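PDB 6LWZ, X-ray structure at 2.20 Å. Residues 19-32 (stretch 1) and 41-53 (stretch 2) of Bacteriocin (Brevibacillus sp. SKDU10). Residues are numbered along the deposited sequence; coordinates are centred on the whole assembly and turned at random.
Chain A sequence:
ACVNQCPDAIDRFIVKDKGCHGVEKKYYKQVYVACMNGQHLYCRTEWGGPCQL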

ATOM      1  N   GLY A  19      -3.272  10.907   0.673  1.00 38.49           N
ATOM      2  CA  GLY A  19      -4.285  11.901   0.985  1.00 40.35           C
ATOM      3  C   GLY A  19      -5.676  11.393   0.652  1.00 40.12           C
ATOM      4  O   GLY A  19      -5.973  10.212   0.833  1.00 40.67           O
ATOM      5  N   CYS A  20      -6.521  12.282   0.140  1.00 36.29           N
ATOM      6  CA  CYS A  20      -7.948  12.000   0.033  1.00 33.70           C
ATOM      7  C   CYS A  20      -8.278  11.101  -1.140  1.00 31.31           C
ATOM      8  O   CYS A  20      -7.948  11.419  -2.280  1.00 29.25           O
ATOM      9  N   HIS A  21      -8.940   9.983  -0.869  1.00 28.25           N
ATOM     10  CA  HIS A  21      -9.372   9.105  -1.947  1.00 29.36           C
ATOM     11  C   HIS A  21     -10.520   9.781  -2.695  1.00 29.75           C
ATOM     12  O   HIS A  21     -11.437  10.327  -2.077  1.00 30.59           O
ATOM     13  N   GLY A  22     -10.459   9.757  -4.022  1.00 28.87           N
ATOM     14  CA  GLY A  22     -11.467  10.406  -4.853  1.00 29.73           C
ATOM     15  C   GLY A  22     -12.817   9.710  -4.856  1.00 30.53           C
ATOM     16  O   GLY A  22     -13.843  10.359  -5.017  1.00 32.24           O
ATOM     17  N   VAL A  23     -12.799   8.385  -4.714  1.00 30.58           N
ATOM     18  CA  VAL A  23     -14.009   7.553  -4.653  1.00 30.79           C
ATOM     19  C   VAL A  23     -14.522   7.358  -3.223  1.00 31.97           C
ATOM     20  O   VAL A  23     -15.658   7.701  -2.907  1.00 31.35           O
ATOM     21  N   GLU A  24     -13.681   6.776  -2.374  1.00 31.75           N
ATOM     22  CA  GLU A  24     -14.042   6.455  -0.989  1.00 29.47           C
ATOM     23  C   GLU A  24     -14.029   7.679  -0.061  1.00 27.90           C
ATOM     24  O   GLU A  24     -14.590   7.624   1.030  1.00 25.89           O
ATOM     25  N   LYS A  25     -13.395   8.773  -0.491  1.00 30.20           N
ATOM     26  CA  LYS A  25     -13.374  10.028   0.283  1.00 32.33           C
ATOM     27  C   LYS A  25     -12.946   9.795   1.738  1.00 30.52           C
ATOM     28  O   LYS A  25     -13.595  10.241   2.691  1.00 26.86           O
ATOM     29  N   LYS A  26     -11.845   9.060   1.864  1.00 30.24           N
ATOM     30  CA  LYS A  26     -11.171   8.795   3.127  1.00 29.07           C
ATOM     31  C   LYS A  26      -9.694   8.949   2.835  1.00 25.28           C
ATOM     32  O   LYS A  26      -9.236   8.691   1.713  1.00 22.73           O
ATOM     33  N   TYR A  27      -8.940   9.366   3.840  1.00 23.46           N
ATOM     34  CA  TYR A  27      -7.492   9.345   3.731  1.00 23.66           C
ATOM     35  C   TYR A  27      -7.055   7.916   3.464  1.00 23.53           C
ATOM     36  O   TYR A  27      -7.671   6.977   3.969  1.00 24.41           O
ATOM     37  N   TYR A  28      -6.025   7.740   2.645  1.00 22.92           N
ATOM     38  CA  TYR A  28      -5.518   6.400   2.366  1.00 19.39           C
ATOM     39  C   TYR A  28      -4.010   6.373   2.119  1.00 22.69           C
ATOM     40  O   TYR A  28      -3.392   7.386   1.773  1.00 22.79           O
ATOM     41  N   LYS A  29      -3.435   5.192   2.327  1.00 27.33           N
ATOM     42  CA  LYS A  29      -2.024   4.935   2.062  1.00 30.81           C
ATOM     43  C   LYS A  29      -1.925   3.739   1.143  1.00 29.03           C
ATOM     44  O   LYS A  29      -2.604   2.737   1.362  1.00 27.85           O
ATOM     45  N   GLN A  30      -1.100   3.850   0.109  1.00 31.16           N
ATOM     46  CA  GLN A  30      -0.783   2.710  -0.734  1.00 33.32           C
ATOM     47  C   GLN A  30       0.388   1.975  -0.103  1.00 29.04           C
ATOM     48  O   GLN A  30       1.404   2.591   0.203  1.00 28.72           O
ATOM     49  N   VAL A  31       0.229   0.668   0.090  1.00 25.67           N
ATOM     50  CA  VAL A  31       1.235  -0.165   0.731  1.00 24.55           C
ATOM     51  C   VAL A  31       1.879  -1.072  -0.310  1.00 24.06           C
ATOM     52  O   VAL A  31       1.190  -1.777  -1.050  1.00 23.88           O
ATOM     53  N   TYR A  32       3.206  -1.048  -0.350  1.00 25.16           N
ATOM     54  CA  TYR A  32       3.989  -1.903  -1.233  1.00 25.60           C
ATOM     55  C   TYR A  32       4.887  -2.798  -0.396  1.00 26.45           C
ATOM     56  O   TYR A  32       5.231  -2.461   0.742  1.00 24.56           O
ATOM     57  N   LEU A  41       6.373  -4.239  -5.209  1.00 41.45           N
ATOM     58  CA  LEU A  41       5.063  -4.695  -5.700  1.00 42.92           C
ATOM     59  C   LEU A  41       3.973  -4.128  -4.798  1.00 33.74           C
ATOM     60  O   LEU A  41       4.135  -4.107  -3.578  1.00 26.59           O
ATOM     61  N   TYR A  42       2.893  -3.712  -5.437  1.00 33.75           N
ATOM     62  CA  TYR A  42       1.716  -3.169  -4.733  1.00 29.50           C
ATOM     63  C   TYR A  42       1.112  -4.260  -3.855  1.00 24.89           C
ATOM     64  O   TYR A  42       0.850  -5.337  -4.327  1.00 23.46           O
ATOM     65  N   CYS A  43       0.900  -3.925  -2.595  1.00 23.04           N
ATOM     66  CA  CYS A  43       0.332  -4.889  -1.638  1.00 23.34           C
ATOM     67  C   CYS A  43      -1.143  -4.594  -1.410  1.00 20.94           C
ATOM     68  O   CYS A  43      -1.941  -5.430  -1.761  1.00 25.03           O
ATOM     69  N   ARG A  44      -1.456  -3.431  -0.862  1.00 15.41           N
ATOM     70  CA  ARG A  44      -2.817  -3.121  -0.451  1.00  6.81           C
ATOM     71  C   ARG A  44      -2.988  -1.646  -0.115  1.00 13.14           C
ATOM     72  O   ARG A  44      -2.020  -0.897  -0.041  1.00 18.12           O
ATOM     73  N   THR A  45      -4.238  -1.240   0.064  1.00 20.74           N
ATOM     74  CA  THR A  45      -4.587   0.115   0.470  1.00 25.78           C
ATOM     75  C   THR A  45      -4.981   0.089   1.939  1.00 28.25           C
ATOM     76  O   THR A  45      -5.740  -0.787   2.358  1.00 31.15           O
ATOM     77  N   GLU A  46      -4.479   1.059   2.701  1.00 30.57           N
ATOM     78  CA  GLU A  46      -4.789   1.213   4.125  1.00 35.27           C
ATOM     79  C   GLU A  46      -5.659   2.454   4.308  1.00 37.89           C
ATOM     80  O   GLU A  46      -5.276   3.537   3.879  1.00 43.85           O
ATOM     81  N   TRP A  47      -6.816   2.308   4.946  1.00 38.88           N
ATOM     82  CA  TRP A  47      -7.773   3.412   5.051  1.00 39.20           C
ATOM     83  C   TRP A  47      -7.579   4.236   6.313  1.00 36.26           C
ATOM     84  O   TRP A  47      -7.290   3.702   7.378  1.00 33.11           O
ATOM     85  N   GLY A  48      -7.758   5.543   6.174  1.00 36.81           N
ATOM     86  CA  GLY A  48      -7.682   6.479   7.287  1.00 37.17           C
ATOM     87  C   GLY A  48      -9.042   7.073   7.603  1.00 36.38           C
ATOM     88  O   GLY A  48     -10.086   6.460   7.345  1.00 33.70           O
ATOM     89  N   GLY A  49      -9.033   8.284   8.146  1.00 36.06           N
ATOM     90  CA  GLY A  49     -10.263   8.937   8.582  1.00 35.45           C
ATOM     91  C   GLY A  49     -11.120   9.433   7.434  1.00 35.19           C
ATOM     92  O   GLY A  49     -10.744   9.291   6.261  1.00 34.80           O
ATOM     93  N   PRO A  50     -12.285  10.015   7.761  1.00 33.41           N
ATOM     94  CA  PRO A  50     -13.094  10.626   6.726  1.00 34.57           C
ATOM     95  C   PRO A  50     -12.416  11.872   6.179  1.00 37.88           C
ATOM     96  O   PRO A  50     -11.493  12.424   6.791  1.00 37.81           O
ATOM     97  N   CYS A  51     -12.894  12.310   5.028  1.00 38.74           N
ATOM     98  CA  CYS A  51     -12.109  13.171   4.189  1.00 39.60           C
ATOM     99  C   CYS A  51     -12.875  14.289   3.521  1.00 43.51           C
ATOM    100  O   CYS A  51     -14.044  14.136   3.166  1.00 44.63           O
ATOM    101  N   GLN A  52     -12.159  15.386   3.301  1.00 46.38           N
ATOM    102  CA  GLN A  52     -12.729  16.609   2.780  1.00 53.25           C
ATOM    103  C   GLN A  52     -12.731  16.576   1.258  1.00 51.11           C
ATOM    104  O   GLN A  52     -13.795  16.564   0.642  1.00 54.00           O
ATOM    105  N   LEU A  53     -11.541  16.540   0.665  1.00 46.43           N
ATOM    106  CA  LEU A  53     -11.384  16.627  -0.789  1.00 48.55           C
ATOM    107  C   LEU A  53     -11.727  18.045  -1.250  1.00 50.81           C
ATOM    108  O   LEU A  53     -11.845  18.320  -2.445  1.00 41.53           O
TER

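Packing between residues 19-32 and 41-53 of the bacteriocin, two stretches paired as antiparallel strands and also joined by a disulfide. Backbone polar groups pair across the strands: K29 N donates to E46 O and E46 N to K29 O (both 2.9 Å), while V31 N donates to R44 O (2.7 Å). V31 O accepts twice, from C43 N (2.7 Å) and R44 N (3.1 Å), where a bulge brings two amides to one carbonyl. Within the other bulge, between K26 and Y28, Y27 O takes G48 N (2.6 Å) and Y27 N gives to G49 O (3.0 Å).

Y28, Q30, T45 and W47 share one face. Q30 (chi1 m, chi2 m) curls back so that its OE1 accepts from T45 OG1 (2.6 Å; T45 is m); T45 OG1 in turn accepts from Y42 OH (2.9 Å). W47 (m) lays its indole against stretch 1: Y28 CB (Y28 is p) lies 3.6 Å from W47 CZ3, E24 CG 3.4 Å from W47 CH2, and the indole edge meets the face of H21 (t). H21 ND1 accepts from E24 N (3.1 Å) and V23 N (3.2 Å). K26 NZ sits over the indole five-membered ring, 4.0 Å from W47 CG, with a long salt bridge to E24 OE2 (3.9 Å).

K29, V31, R44 and E46 occupy the other face, where R44 NH2 bridges to E46 OE1 (2.8 Å) and V31 CG2 (V31 is t) approaches E46 CB (4.2 Å). Y42 (t) turns its ring edge toward the face of Y32 (m).

At the far end C20 and C51, both t and both pointing in, join SG to SG (2.0 Å). C51 SG also covers one face of Y27 (m), 3.8 Å from Y27 CE1, and Y27 OH makes a weak hydrogen bond to Q52 OE1 (2.8 Å). L53 CD1 packs on C20 CB (3.6 Å).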

ATOM      1  CB  CYS A  20      -8.732  13.298  -0.105  1.00 35.19           C
ATOM      2  SG  CYS A  20     -10.395  13.169   0.562  1.00 35.23           S
ATOM      3  CB  HIS A  21      -9.806   7.744  -1.417  1.00 28.94           C
ATOM      4  CG  HIS A  21      -9.718   6.650  -2.435  1.00 28.61           C
ATOM      5  ND1 HIS A  21     -10.750   6.347  -3.294  1.00 28.69           N
ATOM      6  CD2 HIS A  21      -8.721   5.782  -2.726  1.00 29.87           C
ATOM      7  CE1 HIS A  21     -10.398   5.337  -4.068  1.00 30.36           C
ATOM      8  NE2 HIS A  21      -9.171   4.975  -3.745  1.00 31.34           N
ATOM      9  CB  VAL A  23     -13.737   6.154  -5.249  1.00 30.31           C
ATOM     10  CG1 VAL A  23     -14.941   5.240  -5.074  1.00 33.07           C
ATOM     11  CG2 VAL A  23     -13.339   6.266  -6.709  1.00 26.78           C
ATOM     12  CB  GLU A  24     -13.108   5.373  -0.446  1.00 31.06           C
ATOM     13  CG  GLU A  24     -13.201   4.052  -1.197  1.00 33.26           C
ATOM     14  CD  GLU A  24     -14.396   3.211  -0.783  1.00 34.11           C
ATOM     15  OE1 GLU A  24     -15.027   2.593  -1.661  1.00 37.69           O
ATOM     16  OE2 GLU A  24     -14.709   3.155   0.418  1.00 35.24           O
ATOM     17  CB  LYS A  25     -14.725  10.739   0.186  1.00 35.51           C
ATOM     18  CG  LYS A  25     -15.160  10.960  -1.256  1.00 39.01           C
ATOM     19  CD  LYS A  25     -16.075  12.166  -1.412  1.00 42.33           C
ATOM     20  CE  LYS A  25     -17.450  11.928  -0.804  1.00 42.53           C
ATOM     21  NZ  LYS A  25     -18.520  12.639  -1.567  1.00 41.53           N
ATOM     22  CB  LYS A  26     -11.429   7.366   3.621  1.00 29.78           C
ATOM     23  CG  LYS A  26     -12.757   7.147   4.334  1.00 30.76           C
ATOM     24  CD  LYS A  26     -12.935   5.697   4.783  1.00 30.13           C
ATOM     25  CE  LYS A  26     -13.235   4.773   3.615  1.00 31.41           C
ATOM     26  NZ  LYS A  26     -13.368   3.357   4.040  1.00 34.61           N
ATOM     27  CB  TYR A  27      -6.856   9.868   5.013  1.00 22.94           C
ATOM     28  CG  TYR A  27      -7.061  11.347   5.196  1.00 25.66           C
ATOM     29  CD1 TYR A  27      -6.564  12.246   4.263  1.00 25.38           C
ATOM     30  CD2 TYR A  27      -7.753  11.854   6.294  1.00 27.11           C
ATOM     31  CE1 TYR A  27      -6.744  13.608   4.411  1.00 27.19           C
ATOM     32  CE2 TYR A  27      -7.943  13.222   6.451  1.00 28.20           C
ATOM     33  CZ  TYR A  27      -7.433  14.096   5.505  1.00 28.99           C
ATOM     34  OH  TYR A  27      -7.604  15.463   5.633  1.00 32.05           O
ATOM     35  CB  TYR A  28      -6.275   5.755   1.184  1.00  9.79           C
ATOM     36  CG  TYR A  28      -5.889   6.307  -0.169  1.00 17.21           C
ATOM     37  CD1 TYR A  28      -6.275   7.583  -0.548  1.00 20.73           C
ATOM     38  CD2 TYR A  28      -5.131   5.558  -1.065  1.00 22.11           C
ATOM     39  CE1 TYR A  28      -5.929   8.103  -1.779  1.00 24.44           C
ATOM     40  CE2 TYR A  28      -4.779   6.069  -2.306  1.00 23.96           C
ATOM     41  CZ  TYR A  28      -5.183   7.343  -2.654  1.00 24.86           C
ATOM     42  OH  TYR A  28      -4.832   7.880  -3.865  1.00 26.02           O
ATOM     43  CB  LYS A  29      -1.272   4.630   3.358  1.00 33.43           C
ATOM     44  CG  LYS A  29      -1.384   5.720   4.408  1.00 37.11           C
ATOM     45  CD  LYS A  29      -0.697   5.322   5.703  1.00 39.86           C
ATOM     46  CE  LYS A  29      -1.074   6.269   6.826  1.00 41.19           C
ATOM     47  NZ  LYS A  29      -0.304   5.985   8.060  1.00 41.79           N
ATOM     48  CB  GLN A  30      -0.420   3.152  -2.152  1.00 38.92           C
ATOM     49  CG  GLN A  30      -1.569   3.766  -2.938  1.00 42.61           C
ATOM     50  CD  GLN A  30      -2.610   2.751  -3.368  1.00 45.37           C
ATOM     51  OE1 GLN A  30      -3.216   2.067  -2.538  1.00 46.94           O
ATOM     52  NE2 GLN A  30      -2.836   2.660  -4.675  1.00 45.26           N
ATOM     53  CB  VAL A  31       0.623  -1.030   1.858  1.00 24.30           C
ATOM     54  CG1 VAL A  31       1.688  -1.874   2.556  1.00 23.86           C
ATOM     55  CG2 VAL A  31      -0.086  -0.155   2.872  1.00 25.72           C
ATOM     56  CB  TYR A  32       4.851  -1.050  -2.167  1.00 26.14           C
ATOM     57  CG  TYR A  32       4.104  -0.467  -3.346  1.00 28.06           C
ATOM     58  CD1 TYR A  32       3.182   0.557  -3.169  1.00 29.25           C
ATOM     59  CD2 TYR A  32       4.331  -0.934  -4.641  1.00 29.59           C
ATOM     60  CE1 TYR A  32       2.493   1.098  -4.246  1.00 31.44           C
ATOM     61  CE2 TYR A  32       3.649  -0.403  -5.729  1.00 32.39           C
ATOM     62  CZ  TYR A  32       2.728   0.613  -5.528  1.00 33.42           C
ATOM     63  OH  TYR A  32       2.042   1.147  -6.597  1.00 37.33           O
ATOM     64  CB  LEU A  41       5.025  -6.219  -5.707  1.00 39.47           C
ATOM     65  CG  LEU A  41       6.009  -6.884  -6.655  1.00 37.52           C
ATOM     66  CD1 LEU A  41       5.902  -8.387  -6.573  1.00 40.41           C
ATOM     67  CD2 LEU A  41       5.835  -6.403  -8.078  1.00 34.09           C
ATOM     68  CB  TYR A  42       0.665  -2.761  -5.752  1.00 29.21           C
ATOM     69  CG  TYR A  42      -0.625  -2.366  -5.108  1.00 29.09           C
ATOM     70  CD1 TYR A  42      -0.716  -1.179  -4.422  1.00 28.89           C
ATOM     71  CD2 TYR A  42      -1.730  -3.178  -5.169  1.00 28.57           C
ATOM     72  CE1 TYR A  42      -1.886  -0.792  -3.812  1.00 29.60           C
ATOM     73  CE2 TYR A  42      -2.913  -2.809  -4.573  1.00 28.81           C
ATOM     74  CZ  TYR A  42      -2.984  -1.616  -3.892  1.00 30.27           C
ATOM     75  OH  TYR A  42      -4.125  -1.232  -3.292  1.00 34.24           O
ATOM     76  CB  CYS A  43       1.050  -4.828  -0.294  1.00 25.90           C
ATOM     77  SG  CYS A  43       0.697  -6.211   0.816  1.00 33.27           S
ATOM     78  CB  ARG A  44      -3.212  -3.996   0.756  1.00  8.80           C
ATOM     79  CG  ARG A  44      -2.199  -3.989   1.895  1.00 17.99           C
ATOM     80  CD  ARG A  44      -2.701  -4.696   3.142  1.00 28.27           C
ATOM     81  NE  ARG A  44      -3.360  -3.768   4.064  1.00 35.58           N
ATOM     82  CZ  ARG A  44      -4.652  -3.783   4.396  1.00 46.00           C
ATOM     83  NH1 ARG A  44      -5.494  -4.691   3.897  1.00 54.16           N
ATOM     84  NH2 ARG A  44      -5.108  -2.873   5.253  1.00 49.85           N
ATOM     85  CB  THR A  45      -5.781   0.647  -0.355  1.00 30.08           C
ATOM     86  OG1 THR A  45      -5.373   0.860  -1.715  1.00 30.53           O
ATOM     87  CG2 THR A  45      -6.327   1.962   0.232  1.00 31.90           C
ATOM     88  CB  GLU A  46      -3.484   1.362   4.917  1.00 37.15           C
ATOM     89  CG  GLU A  46      -3.644   1.695   6.393  1.00 39.33           C
ATOM     90  CD  GLU A  46      -4.297   0.588   7.200  1.00 44.21           C
ATOM     91  OE1 GLU A  46      -4.360  -0.570   6.720  1.00 48.85           O
ATOM     92  OE2 GLU A  46      -4.742   0.873   8.334  1.00 40.13           O
ATOM     93  CB  TRP A  47      -9.209   2.899   5.011  1.00 42.77           C
ATOM     94  CG  TRP A  47      -9.582   2.249   3.724  1.00 43.69           C
ATOM     95  CD1 TRP A  47      -9.937   0.948   3.540  1.00 44.72           C
ATOM     96  CD2 TRP A  47      -9.639   2.868   2.432  1.00 44.85           C
ATOM     97  NE1 TRP A  47     -10.207   0.714   2.216  1.00 44.99           N
ATOM     98  CE2 TRP A  47     -10.035   1.877   1.513  1.00 45.55           C
ATOM     99  CE3 TRP A  47      -9.392   4.165   1.964  1.00 46.41           C
ATOM    100  CZ2 TRP A  47     -10.189   2.137   0.148  1.00 48.59           C
ATOM    101  CZ3 TRP A  47      -9.544   4.425   0.605  1.00 49.29           C
ATOM    102  CH2 TRP A  47      -9.936   3.413  -0.287  1.00 49.60           C
ATOM    103  CB  PRO A  50     -14.405  10.960   7.430  1.00 32.16           C
ATOM    104  CG  PRO A  50     -14.063  11.061   8.860  1.00 33.88           C
ATOM    105  CD  PRO A  50     -12.872  10.185   9.098  1.00 32.76           C
ATOM    106  CB  CYS A  51     -11.513  12.307   3.113  1.00 42.68           C
ATOM    107  SG  CYS A  51      -9.961  12.900   2.511  1.00 43.92           S
ATOM    108  CB  GLN A  52     -11.940  17.822   3.290  1.00 61.87           C
ATOM    109  CG  GLN A  52     -12.004  18.025   4.803  1.00 64.72           C
ATOM    110  CD  GLN A  52     -10.998  17.189   5.578  1.00 68.69           C
ATOM    111  OE1 GLN A  52      -9.847  17.031   5.162  1.00 71.70           O
ATOM    112  NE2 GLN A  52     -11.424  16.660   6.722  1.00 65.97           N
ATOM    113  CB  LEU A  53     -12.266  15.591  -1.514  1.00 52.41           C
ATOM    114  CG  LEU A  53     -11.868  15.172  -2.938  1.00 44.80           C
ATOM    115  CD1 LEU A  53     -10.753  14.140  -2.928  1.00 39.66           C
ATOM    116  CD2 LEU A  53     -13.064  14.623  -3.697  1.00 45.56           C
TER